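Local coordinates for sulfatase (Bacteroides fragilis CAG:558, PDB 6USS), which probably hydrolyses sulfate esters as a calcium-dependent gut microbial arylsulfatase of the alkaline phosphatase-like superfamily, at residues R33-L38 / I387-Q392; S346-Y352 / P436-T441. The protein carries 1 engineered substitution. Residue numbers count along the deposited sequence, not the author numbering.

Contact 1. Residues R33-L38 / I387-Q392; sequences RPNIIL and ILEMAQ
Ile36 lays its CD1 methyl over the last turn of helix 383-390, 3.7 Å from Ile387 O, 3.8 Å from Met390 CB and 4.1 Å from both Ile387 CG2 and Ala391 CB. This is helix-on-sheet packing in the alpha/beta fold of the sulfatase family: strand 35-41, paired in parallel with strands 253-258 and 315-321, is covered on one face by the C-terminal end of the helix. Residues 35-38 are extended, so Ile36 and Leu38 both direct CA-to-CB toward the helix, whereas Asn35 and Ile37 make no contact with it. Ile36 takes the mt rotamer, which carries CD1 to the helix; farther along, Leu38 CD2 meets Ile387 CD1 at 4.2 Å. Met390 sets out toward the strand, but its end leads away, and the side chain also touches Ile316 and Ile318 of strand 315-321. Ala391 N closes the last alpha-helical bond to Ile387 O (3.0 Å); Gln392, at phi 60°, then ends the helix in a Schellman motif, its N bonding back to Glu389 O (3.0 Å). Arg33 and Pro34, ahead of the strand, cross this terminus, with Arg33 and Ala391 closest in CA positions at 6.2 Å. Pro34 CG rests 3.5 Å from Met390 O, and Arg33 CG lies 3.5 Å from Gln392 OE1. No direct hydrogen bond joins the segments. Arg33 NH1 also bonds to Asn156 O, just past helix 149-155, and a single water completes the polar edge, accepting from Arg33 NH1 at 2.6 Å and donating to Ala391 O at 2.7 Å.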
ATOM      1  N   ARG A  33     -15.340   5.720  17.037  1.00 19.13           N
ATOM      2  CA  ARG A  33     -15.177   5.776  15.576  1.00 23.97           C
ATOM      3  C   ARG A  33     -15.511   4.435  14.937  1.00 19.34           C
ATOM      4  O   ARG A  33     -14.847   3.438  15.198  1.00 20.53           O
ATOM      5  CB  ARG A  33     -13.751   6.197  15.181  1.00 19.60           C
ATOM      6  CG  ARG A  33     -13.587   7.713  14.988  1.00 22.56           C
ATOM      7  CD  ARG A  33     -12.279   8.082  14.330  1.00 13.73           C
ATOM      8  NE  ARG A  33     -11.179   7.273  14.830  1.00 20.31           N
ATOM      9  CZ  ARG A  33      -9.971   7.238  14.278  1.00 17.70           C
ATOM     10  NH1 ARG A  33      -9.715   7.979  13.209  1.00 20.55           N
ATOM     11  NH2 ARG A  33      -9.017   6.484  14.805  1.00 16.46           N
ATOM     12  N   PRO A  34     -16.530   4.409  14.087  1.00 19.39           N
ATOM     13  CA  PRO A  34     -17.026   3.129  13.581  1.00 19.07           C
ATOM     14  C   PRO A  34     -16.150   2.565  12.478  1.00 20.08           C
ATOM     15  O   PRO A  34     -15.439   3.291  11.778  1.00 19.75           O
ATOM     16  CB  PRO A  34     -18.411   3.489  13.039  1.00 19.43           C
ATOM     17  CG  PRO A  34     -18.219   4.906  12.525  1.00 19.56           C
ATOM     18  CD  PRO A  34     -17.251   5.556  13.500  1.00 15.91           C
ATOM     19  N   ASN A  35     -16.214   1.247  12.330  1.00 19.76           N
ATOM     20  CA  ASN A  35     -15.799   0.639  11.079  1.00 23.30           C
ATOM     21  C   ASN A  35     -16.854   0.906  10.015  1.00 19.17           C
ATOM     22  O   ASN A  35     -18.035   1.086  10.313  1.00 18.96           O
ATOM     23  CB  ASN A  35     -15.599  -0.865  11.233  1.00 20.10           C
ATOM     24  CG  ASN A  35     -14.822  -1.212  12.466  1.00 20.31           C
ATOM     25  OD1 ASN A  35     -13.627  -0.944  12.566  1.00 19.19           O
ATOM     26  ND2 ASN A  35     -15.494  -1.809  13.421  1.00 24.13           N
ATOM     27  N   ILE A  36     -16.409   0.918   8.767  1.00 15.13           N
ATOM     28  CA  ILE A  36     -17.249   1.168   7.615  1.00 13.05           C
ATOM     29  C   ILE A  36     -16.999   0.067   6.596  1.00 18.67           C
ATOM     30  O   ILE A  36     -15.849  -0.181   6.208  1.00 14.62           O
ATOM     31  CB  ILE A  36     -16.933   2.545   7.015  1.00 20.05           C
ATOM     32  CG1 ILE A  36     -17.093   3.627   8.094  1.00 22.07           C
ATOM     33  CG2 ILE A  36     -17.759   2.780   5.759  1.00 19.28           C
ATOM     34  CD1 ILE A  36     -16.770   5.050   7.644  1.00 20.99           C
ATOM     35  N   ILE A  37     -18.069  -0.591   6.162  1.00 14.47           N
ATOM     36  CA  ILE A  37     -18.026  -1.479   5.011  1.00 14.12           C
ATOM     37  C   ILE A  37     -18.863  -0.862   3.900  1.00 18.51           C
ATOM     38  O   ILE A  37     -20.071  -0.634   4.071  1.00 19.99           O
ATOM     39  CB  ILE A  37     -18.541  -2.883   5.335  1.00 15.54           C
ATOM     40  CG1 ILE A  37     -17.695  -3.552   6.413  1.00 15.47           C
ATOM     41  CG2 ILE A  37     -18.539  -3.728   4.064  1.00 10.78           C
ATOM     42  CD1 ILE A  37     -18.299  -4.886   6.863  1.00  9.83           C
ATOM     43  N   LEU A  38     -18.218  -0.602   2.760  1.00 15.81           N
ATOM     44  CA  LEU A  38     -18.877  -0.230   1.510  1.00 14.95           C
ATOM     45  C   LEU A  38     -18.946  -1.481   0.646  1.00 17.30           C
ATOM     46  O   LEU A  38     -17.917  -1.950   0.144  1.00 20.59           O
ATOM     47  CB  LEU A  38     -18.104   0.879   0.796  1.00 16.84           C
ATOM     48  CG  LEU A  38     -18.613   1.289  -0.581  1.00 16.98           C
ATOM     49  CD1 LEU A  38     -20.076   1.709  -0.488  1.00 19.00           C
ATOM     50  CD2 LEU A  38     -17.759   2.437  -1.122  1.00 16.21           C
ATOM     51  N   ILE A 387     -18.692   9.365   3.642  1.00 20.99           N
ATOM     52  CA  ILE A 387     -17.910   8.347   4.325  1.00 18.09           C
ATOM     53  C   ILE A 387     -16.861   9.006   5.229  1.00 21.45           C
ATOM     54  O   ILE A 387     -16.632   8.563   6.359  1.00 19.57           O
ATOM     55  CB  ILE A 387     -17.310   7.382   3.283  1.00 14.54           C
ATOM     56  CG1 ILE A 387     -18.407   6.422   2.802  1.00 14.84           C
ATOM     57  CG2 ILE A 387     -16.114   6.639   3.868  1.00 14.84           C
ATOM     58  CD1 ILE A 387     -18.178   5.757   1.452  1.00 15.10           C
ATOM     59  N   LEU A 388     -16.248  10.103   4.768  1.00 17.30           N
ATOM     60  CA  LEU A 388     -15.311  10.839   5.611  1.00 19.97           C
ATOM     61  C   LEU A 388     -15.995  11.385   6.862  1.00 23.46           C
ATOM     62  O   LEU A 388     -15.387  11.409   7.946  1.00 20.29           O
ATOM     63  CB  LEU A 388     -14.670  11.962   4.799  1.00 17.76           C
ATOM     64  CG  LEU A 388     -13.826  11.420   3.637  1.00 18.83           C
ATOM     65  CD1 LEU A 388     -13.267  12.547   2.799  1.00 18.80           C
ATOM     66  CD2 LEU A 388     -12.715  10.492   4.134  1.00 12.35           C
ATOM     67  N   GLU A 389     -17.248  11.839   6.729  1.00 17.11           N
ATOM     68  CA  GLU A 389     -17.992  12.344   7.879  1.00 20.12           C
ATOM     69  C   GLU A 389     -18.384  11.212   8.819  1.00 22.17           C
ATOM     70  O   GLU A 389     -18.358  11.375  10.045  1.00 17.11           O
ATOM     71  CB  GLU A 389     -19.233  13.104   7.410  1.00 20.40           C
ATOM     72  CG  GLU A 389     -20.171  13.548   8.532  1.00 18.12           C
ATOM     73  CD  GLU A 389     -21.227  14.554   8.057  1.00 31.28           C
ATOM     74  OE1 GLU A 389     -21.213  14.930   6.852  1.00 26.82           O
ATOM     75  OE2 GLU A 389     -22.060  14.985   8.894  1.00 28.09           O
ATOM     76  N   MET A 390     -18.752  10.056   8.263  1.00 23.44           N
ATOM     77  CA  MET A 390     -19.030   8.904   9.106  1.00 18.88           C
ATOM     78  C   MET A 390     -17.804   8.539   9.915  1.00 19.82           C
ATOM     79  O   MET A 390     -17.912   8.110  11.073  1.00 23.89           O
ATOM     80  CB  MET A 390     -19.469   7.714   8.254  1.00 18.99           C
ATOM     81  CG  MET A 390     -20.881   7.762   7.752  1.00 23.07           C
ATOM     82  SD  MET A 390     -21.019   6.615   6.370  1.00 24.98           S
ATOM     83  CE  MET A 390     -22.773   6.531   6.096  1.00 16.61           C
ATOM     84  N   ALA A 391     -16.625   8.687   9.310  1.00 20.75           N
ATOM     85  CA  ALA A 391     -15.362   8.372   9.962  1.00 19.45           C
ATOM     86  C   ALA A 391     -14.875   9.493  10.873  1.00 19.07           C
ATOM     87  O   ALA A 391     -13.795   9.376  11.467  1.00 17.85           O
ATOM     88  CB  ALA A 391     -14.308   8.044   8.906  1.00 19.98           C
ATOM     89  N   GLN A 392     -15.661  10.562  11.009  1.00 23.13           N
ATOM     90  CA  GLN A 392     -15.330  11.681  11.885  1.00 24.11           C
ATOM     91  C   GLN A 392     -14.011  12.320  11.478  1.00 18.78           C
ATOM     92  O   GLN A 392     -13.235  12.771  12.322  1.00 26.35           O
ATOM     93  CB  GLN A 392     -15.304  11.246  13.353  1.00 19.42           C
ATOM     94  CG  GLN A 392     -16.562  10.536  13.796  1.00 12.60           C
ATOM     95  CD  GLN A 392     -16.425   9.989  15.199  1.00 15.89           C
ATOM     96  OE1 GLN A 392     -15.564  10.426  15.970  1.00 25.02           O
ATOM     97  NE2 GLN A 392     -17.256   9.011  15.536  1.00 15.67           N
TER
HETATM   98  O   HOH W   1     -11.155   9.837  12.051  1.00 20.78           O

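Contact 2. Residues S346-Y352 / P436-T441; sequences SGKGSAY and PGIGPT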
ATOM      1  N   SER A 346     -34.783   0.837 -19.846  1.00 16.57           N
ATOM      2  CA  SER A 346     -33.478   0.468 -20.397  1.00 17.61           C
ATOM      3  C   SER A 346     -32.547   0.074 -19.230  1.00 22.01           C
ATOM      4  O   SER A 346     -32.981  -0.523 -18.230  1.00 22.48           O
ATOM      5  CB  SER A 346     -32.981   1.599 -21.298  1.00 17.44           C
ATOM      6  OG  SER A 346     -31.696   1.337 -21.827  1.00 18.87           O
ATOM      7  N   GLY A 347     -31.251   0.376 -19.332  1.00 19.00           N
ATOM      8  CA  GLY A 347     -30.310  -0.101 -18.343  1.00 19.86           C
ATOM      9  C   GLY A 347     -28.907   0.398 -18.580  1.00 18.81           C
ATOM     10  O   GLY A 347     -28.720   1.524 -19.053  1.00 21.76           O
ATOM     11  N   LYS A 348     -27.922  -0.452 -18.288  1.00 20.34           N
ATOM     12  CA  LYS A 348     -26.518  -0.055 -18.341  1.00 22.28           C
ATOM     13  C   LYS A 348     -26.204   0.673 -19.641  1.00 19.75           C
ATOM     14  O   LYS A 348     -26.595   0.227 -20.719  1.00 21.45           O
ATOM     15  CB  LYS A 348     -25.611  -1.277 -18.191  1.00 17.23           C
ATOM     16  CG  LYS A 348     -24.132  -0.917 -18.306  1.00 15.60           C
ATOM     17  CD  LYS A 348     -23.255  -2.065 -17.948  1.00 15.80           C
ATOM     18  CE  LYS A 348     -21.805  -1.597 -17.876  1.00 17.62           C
ATOM     19  NZ  LYS A 348     -20.915  -2.686 -17.450  1.00 11.45           N
ATOM     20  N   GLY A 349     -25.514   1.817 -19.522  1.00 18.24           N
ATOM     21  CA  GLY A 349     -25.178   2.646 -20.656  1.00 20.04           C
ATOM     22  C   GLY A 349     -26.197   3.719 -20.990  1.00 22.92           C
ATOM     23  O   GLY A 349     -25.881   4.630 -21.764  1.00 21.26           O
ATOM     24  N   SER A 350     -27.407   3.636 -20.432  1.00 23.62           N
ATOM     25  CA  SER A 350     -28.482   4.579 -20.707  1.00 19.26           C
ATOM     26  C   SER A 350     -28.483   5.718 -19.704  1.00 24.19           C
ATOM     27  O   SER A 350     -28.178   5.537 -18.522  1.00 25.74           O
ATOM     28  CB  SER A 350     -29.849   3.900 -20.667  1.00 19.94           C
ATOM     29  OG  SER A 350     -30.835   4.778 -21.177  1.00 19.21           O
ATOM     30  N   ALA A 351     -28.860   6.896 -20.181  1.00 17.75           N
ATOM     31  CA  ALA A 351     -29.134   7.989 -19.264  1.00 19.40           C
ATOM     32  C   ALA A 351     -30.516   7.874 -18.635  1.00 22.08           C
ATOM     33  O   ALA A 351     -30.818   8.628 -17.700  1.00 19.51           O
ATOM     34  CB  ALA A 351     -28.977   9.327 -19.987  1.00 20.64           C
ATOM     35  N   TYR A 352     -31.348   6.948 -19.121  1.00 17.39           N
ATOM     36  CA  TYR A 352     -32.626   6.652 -18.494  1.00 16.20           C
ATOM     37  C   TYR A 352     -32.409   6.091 -17.086  1.00 20.32           C
ATOM     38  O   TYR A 352     -31.301   5.689 -16.713  1.00 22.76           O
ATOM     39  CB  TYR A 352     -33.415   5.657 -19.352  1.00 19.86           C
ATOM     40  CG  TYR A 352     -33.974   6.260 -20.624  1.00 21.20           C
ATOM     41  CD1 TYR A 352     -34.022   7.639 -20.783  1.00 22.47           C
ATOM     42  CD2 TYR A 352     -34.430   5.460 -21.674  1.00 20.45           C
ATOM     43  CE1 TYR A 352     -34.516   8.217 -21.944  1.00 20.87           C
ATOM     44  CE2 TYR A 352     -34.934   6.029 -22.841  1.00 18.85           C
ATOM     45  CZ  TYR A 352     -34.974   7.415 -22.964  1.00 23.01           C
ATOM     46  OH  TYR A 352     -35.464   8.018 -24.100  1.00 21.96           O
ATOM     47  N   PRO A 436     -32.422   2.428 -25.822  1.00 20.52           N
ATOM     48  CA  PRO A 436     -33.089   3.661 -25.371  1.00 22.29           C
ATOM     49  C   PRO A 436     -32.232   4.430 -24.361  1.00 25.78           C
ATOM     50  O   PRO A 436     -31.757   3.878 -23.359  1.00 17.42           O
ATOM     51  CB  PRO A 436     -34.400   3.146 -24.762  1.00 18.36           C
ATOM     52  CG  PRO A 436     -34.655   1.820 -25.470  1.00 15.67           C
ATOM     53  CD  PRO A 436     -33.271   1.230 -25.664  1.00 20.00           C
ATOM     54  N   GLY A 437     -32.018   5.713 -24.645  1.00 20.12           N
ATOM     55  CA  GLY A 437     -31.203   6.530 -23.773  1.00 16.38           C
ATOM     56  C   GLY A 437     -29.712   6.323 -23.906  1.00 20.21           C
ATOM     57  O   GLY A 437     -28.943   7.041 -23.253  1.00 20.17           O
ATOM     58  N   ILE A 438     -29.273   5.378 -24.732  1.00 20.36           N
ATOM     59  CA  ILE A 438     -27.852   5.109 -24.914  1.00 20.56           C
ATOM     60  C   ILE A 438     -27.326   5.933 -26.077  1.00 21.42           C
ATOM     61  O   ILE A 438     -27.976   6.039 -27.123  1.00 21.25           O
ATOM     62  CB  ILE A 438     -27.598   3.611 -25.149  1.00 16.90           C
ATOM     63  CG1 ILE A 438     -28.272   2.773 -24.067  1.00 20.91           C
ATOM     64  CG2 ILE A 438     -26.126   3.336 -25.175  1.00 18.46           C
ATOM     65  CD1 ILE A 438     -28.070   1.276 -24.243  1.00 21.96           C
ATOM     66  N   GLY A 439     -26.124   6.485 -25.902  1.00 21.25           N
ATOM     67  CA  GLY A 439     -25.495   7.353 -26.868  1.00 16.48           C
ATOM     68  C   GLY A 439     -24.862   8.542 -26.166  1.00 23.65           C
ATOM     69  O   GLY A 439     -24.970   8.689 -24.942  1.00 20.34           O
ATOM     70  N   PRO A 440     -24.206   9.424 -26.921  1.00 22.90           N
ATOM     71  CA  PRO A 440     -23.606  10.632 -26.310  1.00 22.47           C
ATOM     72  C   PRO A 440     -24.673  11.584 -25.778  1.00 24.05           C
ATOM     73  O   PRO A 440     -25.471  12.138 -26.540  1.00 20.75           O
ATOM     74  CB  PRO A 440     -22.821  11.266 -27.467  1.00 18.66           C
ATOM     75  CG  PRO A 440     -22.938  10.308 -28.631  1.00 17.96           C
ATOM     76  CD  PRO A 440     -24.081   9.404 -28.390  1.00 19.48           C
ATOM     77  N   THR A 441     -24.671  11.796 -24.461  1.00 23.62           N
ATOM     78  CA  THR A 441     -25.689  12.607 -23.808  1.00 19.50           C
ATOM     79  C   THR A 441     -25.075  13.373 -22.646  1.00 22.45           C
ATOM     80  O   THR A 441     -24.028  12.997 -22.109  1.00 21.38           O
ATOM     81  CB  THR A 441     -26.828  11.747 -23.250  1.00 21.50           C
ATOM     82  OG1 THR A 441     -26.282  10.770 -22.348  1.00 21.13           O
ATOM     83  CG2 THR A 441     -27.606  11.055 -24.361  1.00 17.81           C
TER
HETATM   84  O   HOH W   2     -24.353   5.643 -23.784  1.00 16.76           O
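Gly437 lies flat against an aromatic ring: its CA sits 3.8 Å from the centroid of the Tyr352 ring and 9° off the ring normal, a CH-pi contact over the face. A side chain at this position would clash, since an ideal CB would fall 2.0 Å from Ser350 OG and 2.9 Å from Tyr352 CG; the phi of 77° also suits glycine. Beside it, Tyr352 CE2 packs on Pro436 CB at 3.5 Å, while Tyr352 OH reaches Glu461 on the antiparallel sheet that strand 441-446 helps to form. Two hydroxyls converge on one carbonyl: Ser350 OG donates to Pro436 O at 2.5 Å and Ser346 OG at 3.0 Å. Ser350 OG also accepts from Tyr352 N (3.0 Å), an ST turn that holds the hydroxyl in place. One backbone bond crosses between the loops, Ala351 N to Gly437 O at 3.1 Å and nearly straight (170°). Residues 347-350 form a type II beta turn closed by Ser350 N to Gly347 O (2.8 Å), with Gly349 at phi 91°, where a CB would strike the preceding carbonyl. Ile438 lies along the turn, CG1 3.8 Å from Ser350 CA and CG2 3.7 Å from Gly349 O. Gly349 O accepts from a water 2.7 Å away, which accepts from Gly439 N at 2.9 Å. At the turn's corner Lys348 points away from 436-441 and forms a salt bridge with the calcium ligand Asp43. The fit therefore depends on the bare CA of Gly437, the acceptor carbonyls of Pro436 and Gly437, and the apolar Pro436 and Ile438 side chains, beside the metal site.

The modelled chain starts at Arg33 and runs straight into contact 1, whose partner on helix 383-390 begins at Ile387, 349 residues after Leu38; most of the sulfatase core lies in that loop. Residues 346-352 of contact 2 come within it, after strand 315-321, but their partner 436-441 lies beyond Gln392, so the two loops cross and neither encloses the other. Contact 1 ties the N-terminal strand of the large mixed sheet to a covering helix, whereas contact 2 joins a loop beside the calcium site to the approach to the four-stranded antiparallel sheet. Their centres are 33 Å apart, on opposite sides of the chain's centre, and their nearest atoms about 17 Å apart.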